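Local coordinates for protein ywnA (Bacillus subtilis subsp. subtilis, PDB 1XD7) that probably binds DNA as a winged-helix transcription factor of the Rrf2 family and so regulates gene expression, at residues Q104-L107 and D108-F111; V114-A117 and M118-E121; S124-L127 and K128-M131. All coordinates share one frame; numbering follows the deposited sequence.

Contact 1: residues Q104-L107 and D108-F111; sequences QNAL and DETF
Leu-107 O accepts a backbone hydrogen bond from Phe-111 N at 3.0 Å, nearly straight at the hydrogen (173°), and Gln-104 O takes Asp-108 N in the same i to i+4 pattern, so the eight residues form two continuous turns inside helix 98-122. Asn-105 O and Glu-109 N are joined likewise at 3.2 Å.

Leu-107 and Phe-111 carry the apolar part. One branch of the leucine does the touching: Leu-107 CD1 comes to the outer ring atoms from the same side as Leu-107 O, 3.9 Å from Phe-111 CE2 and 4.0 Å from Phe-111 CZ. The inner part of the ring lies close to the backbone. Leu-107 O sits 3.5 Å above the plane of the Phe-111 ring, displaced toward its rim. With chi1 at -67° the Phe-111 ring points away from its own carbonyl carbon and back along the preceding turn. The ring therefore packs on both the side chain and the carbonyl of Leu-107.

Gln-104 and Asp-108 meet one turn earlier, on a more exposed side. The glutamine chain bends at chi2 and brings its amide to the Asp-108 carboxylate. The two planes are turned 78° apart. The amide is probably flipped in the model, so the identity of its nearest atom is doubtful. Glu-109 is modelled folded back toward Ala-106 O, too close to be trusted. The very short link from Thr-110 OG1 to Glu-109 OE1 is equally doubtful.

Helix 98-122 projects from the body of its own chain here, and this part lies against the second subunit. Leu-107 packs on Ile-12, Phe-111 on Leu-8 and Gln-104 on His-13, all from helix 7-19 of that subunit. The contact thus forms part of the dimer interface.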
loop_
_atom_site.group_PDB
_atom_site.type_symbol
_atom_site.label_atom_id
_atom_site.label_comp_id
_atom_site.label_asym_id
_atom_site.label_seq_id
_atom_site.Cartn_x
_atom_site.Cartn_y
_atom_site.Cartn_z
ATOM N N GLN A 104 -16.448 7.953 -7.036
ATOM C CA GLN A 104 -15.944 7.404 -5.796
ATOM C C GLN A 104 -16.133 5.908 -5.834
ATOM O O GLN A 104 -15.193 5.149 -5.630
ATOM C CB GLN A 104 -16.689 7.984 -4.598
ATOM C CG GLN A 104 -16.226 7.398 -3.281
ATOM C CD GLN A 104 -14.733 7.608 -3.038
ATOM O OE1 GLN A 104 -14.149 6.994 -2.138
ATOM N NE2 GLN A 104 -14.110 8.483 -3.831
ATOM N N ASN A 105 -17.356 5.487 -6.113
ATOM C CA ASN A 105 -17.647 4.071 -6.177
ATOM C C ASN A 105 -16.754 3.353 -7.159
ATOM O O ASN A 105 -16.285 2.261 -6.872
ATOM C CB ASN A 105 -19.103 3.841 -6.546
ATOM C CG ASN A 105 -20.031 4.219 -5.430
ATOM O OD1 ASN A 105 -19.780 3.886 -4.275
ATOM N ND2 ASN A 105 -21.117 4.908 -5.759
ATOM N N ALA A 106 -16.526 3.948 -8.321
ATOM C CA ALA A 106 -15.660 3.297 -9.284
ATOM C C ALA A 106 -14.349 3.084 -8.555
ATOM O O ALA A 106 -13.884 1.963 -8.375
ATOM C CB ALA A 106 -15.453 4.178 -10.491
ATOM N N LEU A 107 -13.768 4.175 -8.096
ATOM C CA LEU A 107 -12.523 4.092 -7.387
ATOM C C LEU A 107 -12.546 3.033 -6.305
ATOM O O LEU A 107 -11.677 2.157 -6.261
ATOM C CB LEU A 107 -12.192 5.443 -6.785
ATOM C CG LEU A 107 -11.550 6.357 -7.814
ATOM C CD1 LEU A 107 -10.261 5.735 -8.295
ATOM C CD2 LEU A 107 -12.482 6.552 -8.978
ATOM N N ASP A 108 -13.536 3.113 -5.429
ATOM C CA ASP A 108 -13.659 2.171 -4.328
ATOM C C ASP A 108 -13.407 0.726 -4.728
ATOM O O ASP A 108 -12.635 0.010 -4.083
ATOM C CB ASP A 108 -15.051 2.273 -3.701
ATOM C CG ASP A 108 -15.113 3.280 -2.571
ATOM O OD1 ASP A 108 -14.356 4.263 -2.623
ATOM O OD2 ASP A 108 -15.927 3.094 -1.640
ATOM N N GLU A 109 -14.056 0.291 -5.795
ATOM C CA GLU A 109 -13.905 -1.083 -6.209
ATOM C C GLU A 109 -12.524 -1.380 -6.789
ATOM O O GLU A 109 -11.954 -2.445 -6.525
ATOM C CB GLU A 109 -15.027 -1.448 -7.190
ATOM C CG GLU A 109 -15.097 -0.549 -8.388
ATOM C CD GLU A 109 -13.912 -0.762 -9.302
ATOM O OE1 GLU A 109 -13.499 0.195 -9.996
ATOM O OE2 GLU A 109 -13.393 -1.898 -9.323
ATOM N N THR A 110 -11.969 -0.445 -7.560
ATOM C CA THR A 110 -10.651 -0.671 -8.153
ATOM C C THR A 110 -9.655 -0.956 -7.038
ATOM O O THR A 110 -8.929 -1.945 -7.075
ATOM C CB THR A 110 -10.178 0.543 -8.947
ATOM O OG1 THR A 110 -11.218 0.968 -9.840
ATOM C CG2 THR A 110 -8.960 0.182 -9.762
ATOM N N PHE A 111 -9.646 -0.085 -6.036
ATOM C CA PHE A 111 -8.771 -0.244 -4.884
ATOM C C PHE A 111 -8.964 -1.603 -4.236
ATOM O O PHE A 111 -8.135 -2.033 -3.429
ATOM C CB PHE A 111 -9.060 0.826 -3.837
ATOM C CG PHE A 111 -8.708 2.207 -4.275
ATOM C CD1 PHE A 111 -8.952 3.289 -3.440
ATOM C CD2 PHE A 111 -8.141 2.431 -5.531
ATOM C CE1 PHE A 111 -8.641 4.577 -3.847
ATOM C CE2 PHE A 111 -7.825 3.711 -5.951
ATOM C CZ PHE A 111 -8.074 4.790 -5.111
#

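Contact 2: residues V114-A117 and M118-E121; sequences VQRA and MENE
Glu-119 and Arg-116 form an i to i+3 salt bridge on the surface of helix 98-122. The glutamate starts over the backbone of the preceding turn, with CB 3.4 Å from Arg-116 O. CG stands anti to the carbonyl carbon (chi1 -69°), which puts it beside the Gln-115 amide, 3.6 Å from Gln-115 NE2. From there the extended chain carries CD to the edge of the Arg-116 guanidinium, in its plane. OE1 receives both bonds of the bridge, while OE2 stays 3.8 Å from Arg-116 NH2. The arginine chain bends at chi2 and chi3 and runs beside the glutamate, pointing the same way. With an alanine in place of Glu-119 the carboxylate is gone, and the Arg-116 guanidinium would probably lose its acid mate and be freer to turn.

Glu-119 also touches Leu-74, and Met-118 touches Tyr-77, both on helix 73-80. Val-114, Ala-117, Met-118 and Glu-121 pack on the second subunit. Glu-121 OE1 is hydrogen-bonded to Ser-113 OG of that subunit.

The grip is side-on and falls on one oxygen: Glu-119 OE1 is 2.7 Å from Arg-116 NE, which meets it nearly along the C-O axis, and 2.5 Å from Arg-116 NH2, which lies above the carboxylate plane.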
loop_
_atom_site.group_PDB
_atom_site.type_symbol
_atom_site.label_atom_id
_atom_site.label_comp_id
_atom_site.label_asym_id
_atom_site.label_seq_id
_atom_site.Cartn_x
_atom_site.Cartn_y
_atom_site.Cartn_z
ATOM N N VAL A 114 -6.874 -4.009 -6.673
ATOM C CA VAL A 114 -5.460 -3.868 -6.361
ATOM C C VAL A 114 -5.188 -4.477 -5.005
ATOM O O VAL A 114 -4.166 -5.126 -4.781
ATOM C CB VAL A 114 -5.052 -2.389 -6.318
ATOM C CG1 VAL A 114 -3.723 -2.237 -5.586
ATOM C CG2 VAL A 114 -4.961 -1.846 -7.733
ATOM N N GLN A 115 -6.120 -4.244 -4.099
ATOM C CA GLN A 115 -6.020 -4.757 -2.754
ATOM C C GLN A 115 -5.919 -6.275 -2.802
ATOM O O GLN A 115 -5.016 -6.865 -2.213
ATOM C CB GLN A 115 -7.260 -4.347 -1.971
ATOM C CG GLN A 115 -7.372 -4.920 -0.571
ATOM C CD GLN A 115 -6.352 -4.341 0.380
ATOM O OE1 GLN A 115 -6.001 -3.160 0.293
ATOM N NE2 GLN A 115 -5.881 -5.164 1.310
ATOM N N ARG A 116 -6.856 -6.905 -3.502
ATOM C CA ARG A 116 -6.866 -8.357 -3.602
ATOM C C ARG A 116 -5.532 -8.805 -4.182
ATOM O O ARG A 116 -4.950 -9.783 -3.728
ATOM C CB ARG A 116 -8.027 -8.834 -4.490
ATOM C CG ARG A 116 -9.436 -8.634 -3.910
ATOM C CD ARG A 116 -9.706 -9.545 -2.723
ATOM N NE ARG A 116 -9.279 -8.944 -1.463
ATOM C CZ ARG A 116 -9.958 -7.997 -0.815
ATOM N NH1 ARG A 116 -11.106 -7.542 -1.303
ATOM N NH2 ARG A 116 -9.484 -7.496 0.316
ATOM N N ALA A 117 -5.045 -8.078 -5.179
ATOM C CA ALA A 117 -3.769 -8.411 -5.782
ATOM C C ALA A 117 -2.706 -8.404 -4.677
ATOM O O ALA A 117 -2.087 -9.426 -4.406
ATOM C CB ALA A 117 -3.428 -7.415 -6.854
ATOM N N MET A 118 -2.504 -7.253 -4.042
ATOM C CA MET A 118 -1.546 -7.142 -2.947
ATOM C C MET A 118 -1.726 -8.413 -2.103
ATOM O O MET A 118 -0.809 -9.230 -1.979
ATOM C CB MET A 118 -1.862 -5.883 -2.104
ATOM C CG MET A 118 -0.755 -5.383 -1.138
ATOM S SD MET A 118 -1.226 -5.308 0.643
ATOM C CE MET A 118 -2.216 -3.774 0.678
ATOM N N GLU A 119 -2.931 -8.597 -1.572
ATOM C CA GLU A 119 -3.238 -9.743 -0.724
ATOM C C GLU A 119 -2.956 -11.105 -1.328
ATOM O O GLU A 119 -2.708 -12.072 -0.605
ATOM C CB GLU A 119 -4.697 -9.721 -0.296
ATOM C CG GLU A 119 -5.070 -8.626 0.671
ATOM C CD GLU A 119 -6.467 -8.828 1.228
ATOM O OE1 GLU A 119 -7.409 -8.959 0.419
ATOM O OE2 GLU A 119 -6.629 -8.865 2.467
ATOM N N ASN A 120 -3.013 -11.206 -2.646
ATOM C CA ASN A 120 -2.773 -12.500 -3.262
ATOM C C ASN A 120 -1.298 -12.909 -3.293
ATOM O O ASN A 120 -0.982 -14.095 -3.209
ATOM C CB ASN A 120 -3.422 -12.541 -4.641
ATOM C CG ASN A 120 -4.911 -12.839 -4.558
ATOM O OD1 ASN A 120 -5.646 -12.678 -5.531
ATOM N ND2 ASN A 120 -5.361 -13.285 -3.389
ATOM N N GLU A 121 -0.396 -11.942 -3.394
ATOM C CA GLU A 121 1.021 -12.265 -3.352
ATOM C C GLU A 121 1.345 -12.711 -1.929
ATOM O O GLU A 121 1.860 -13.805 -1.710
ATOM C CB GLU A 121 1.869 -11.047 -3.701
ATOM C CG GLU A 121 2.185 -10.962 -5.165
ATOM C CD GLU A 121 2.821 -12.238 -5.666
ATOM O OE1 GLU A 121 3.943 -12.547 -5.215
ATOM O OE2 GLU A 121 2.202 -12.937 -6.498
#

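Contact 3: residues S124-L127 and K128-M131; sequences SKSL and KDVM
Ser-126 caps the N-terminus of the short helix 127-130. Its OG accepts from Asp-129 N at 2.7 Å, with an angle of 159° at the hydrogen. The serine OG sits between its own backbone N and carbonyl carbon (chi1 72°), which turns it toward that amide. The same OG donates to Asp-129 OD2. That bond is modelled very short, so its exact length is doubtful.

The tight part is apolar. Leu-127 places both methyl groups against the end of Met-131: CD2 is 3.4 Å from Met-131 CE, closer than usual for two carbons, and CD1 is 3.6 Å from the same CE. The methionine bends at chi3 to bring CE there. Leu-127 CD2 also meets Val-130 CG2 at 3.7 Å, the two side chains crossing at about a right angle.

The other side is looser and open to solvent. Lys-128 is fully extended, and beyond CB it leaves the preceding residues. Asp-129 is exposed but held at its backbone N by the cap. Lys-125 NZ stays 6.8 Å from Asp-129 OD1 and instead makes a long, weak ion pair with Glu-121 OE1 of the same chain.

Leu-127 and Met-131 face helix 7-19, where both touch Ser-16 and Ser-19. Pro-68 adds to this cover from a loop, and the backbone of Leu-127 is hydrogen-bonded to that of Ile-71. Val-130 instead packs on Ala-106 of the second subunit, in its helix 98-122.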
loop_
_atom_site.group_PDB
_atom_site.type_symbol
_atom_site.label_atom_id
_atom_site.label_comp_id
_atom_site.label_asym_id
_atom_site.label_seq_id
_atom_site.Cartn_x
_atom_site.Cartn_y
_atom_site.Cartn_z
ATOM N N SER A 124 1.055 -16.016 -1.336
ATOM C CA SER A 124 1.866 -16.915 -2.133
ATOM C C SER A 124 3.136 -17.311 -1.376
ATOM O O SER A 124 3.528 -18.479 -1.378
ATOM C CB SER A 124 2.232 -16.256 -3.461
ATOM O OG SER A 124 3.067 -15.129 -3.262
ATOM N N LYS A 125 3.763 -16.340 -0.718
ATOM C CA LYS A 125 4.982 -16.592 0.033
ATOM C C LYS A 125 4.667 -17.182 1.394
ATOM O O LYS A 125 3.531 -17.120 1.861
ATOM C CB LYS A 125 5.766 -15.302 0.221
ATOM C CG LYS A 125 5.821 -14.442 -1.013
ATOM C CD LYS A 125 6.328 -15.219 -2.200
ATOM C CE LYS A 125 6.274 -14.350 -3.438
ATOM N NZ LYS A 125 6.995 -13.070 -3.209
ATOM N N SER A 126 5.686 -17.763 2.016
ATOM C CA SER A 126 5.566 -18.372 3.333
ATOM C C SER A 126 6.686 -17.812 4.203
ATOM O O SER A 126 7.592 -17.145 3.715
ATOM C CB SER A 126 5.743 -19.886 3.243
ATOM O OG SER A 126 7.101 -20.223 2.986
ATOM N N LEU A 127 6.622 -18.081 5.491
ATOM C CA LEU A 127 7.661 -17.612 6.384
ATOM C C LEU A 127 8.952 -18.303 5.917
ATOM O O LEU A 127 9.999 -17.668 5.771
ATOM C CB LEU A 127 7.343 -18.032 7.815
ATOM C CG LEU A 127 8.020 -17.223 8.927
ATOM C CD1 LEU A 127 8.160 -18.104 10.153
ATOM C CD2 LEU A 127 9.371 -16.688 8.473
ATOM N N LYS A 128 8.847 -19.606 5.670
ATOM C CA LYS A 128 9.984 -20.389 5.211
ATOM C C LYS A 128 10.554 -19.751 3.972
ATOM O O LYS A 128 11.764 -19.574 3.838
ATOM C CB LYS A 128 9.566 -21.817 4.889
ATOM C CG LYS A 128 10.716 -22.668 4.355
ATOM C CD LYS A 128 10.362 -24.155 4.334
ATOM C CE LYS A 128 11.541 -25.016 3.878
ATOM N NZ LYS A 128 11.207 -26.475 3.962
ATOM N N ASP A 129 9.666 -19.400 3.063
ATOM C CA ASP A 129 10.078 -18.770 1.836
ATOM C C ASP A 129 11.015 -17.611 2.061
ATOM O O ASP A 129 11.916 -17.390 1.256
ATOM C CB ASP A 129 8.859 -18.300 1.065
ATOM C CG ASP A 129 8.336 -19.353 0.144
ATOM O OD1 ASP A 129 8.654 -19.286 -1.055
ATOM O OD2 ASP A 129 7.631 -20.263 0.619
ATOM N N VAL A 130 10.829 -16.844 3.129
ATOM C CA VAL A 130 11.754 -15.737 3.316
ATOM C C VAL A 130 13.016 -16.209 4.030
ATOM O O VAL A 130 14.108 -15.733 3.737
ATOM C CB VAL A 130 11.114 -14.564 4.085
ATOM C CG1 VAL A 130 9.889 -14.087 3.342
ATOM C CG2 VAL A 130 10.754 -14.984 5.478
ATOM N N MET A 131 12.872 -17.154 4.953
ATOM C CA MET A 131 14.031 -17.677 5.675
ATOM C C MET A 131 14.893 -18.611 4.806
ATOM O O MET A 131 14.603 -19.803 4.671
ATOM C CB MET A 131 13.577 -18.418 6.937
ATOM C CG MET A 131 13.098 -17.490 8.014
ATOM S SD MET A 131 12.746 -18.297 9.529
ATOM C CE MET A 131 11.438 -19.270 9.118
#

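Overall arrangement
The three contacts come in series along the C-terminal part of the chain. Contacts 1 and 2 share helix 98-122, with centres 15 Å apart. Contact 3 follows, taking in the end of the connecting loop and all of the short helix 127-130. The centres of contacts 2 and 3 are 16 Å apart. Contacts 1 and 3 have centres 31 Å apart, and their nearest atoms are about 17 Å apart. The order leads from the projecting part of the long helix back to the body of the chain. Contact 1 of one subunit meets contact 3 of the other. The long helix thus joins the two subunits, consistent with a dimeric DNA-binding regulator, while the predicted helix-turn-helix at residues 26-49 lies elsewhere.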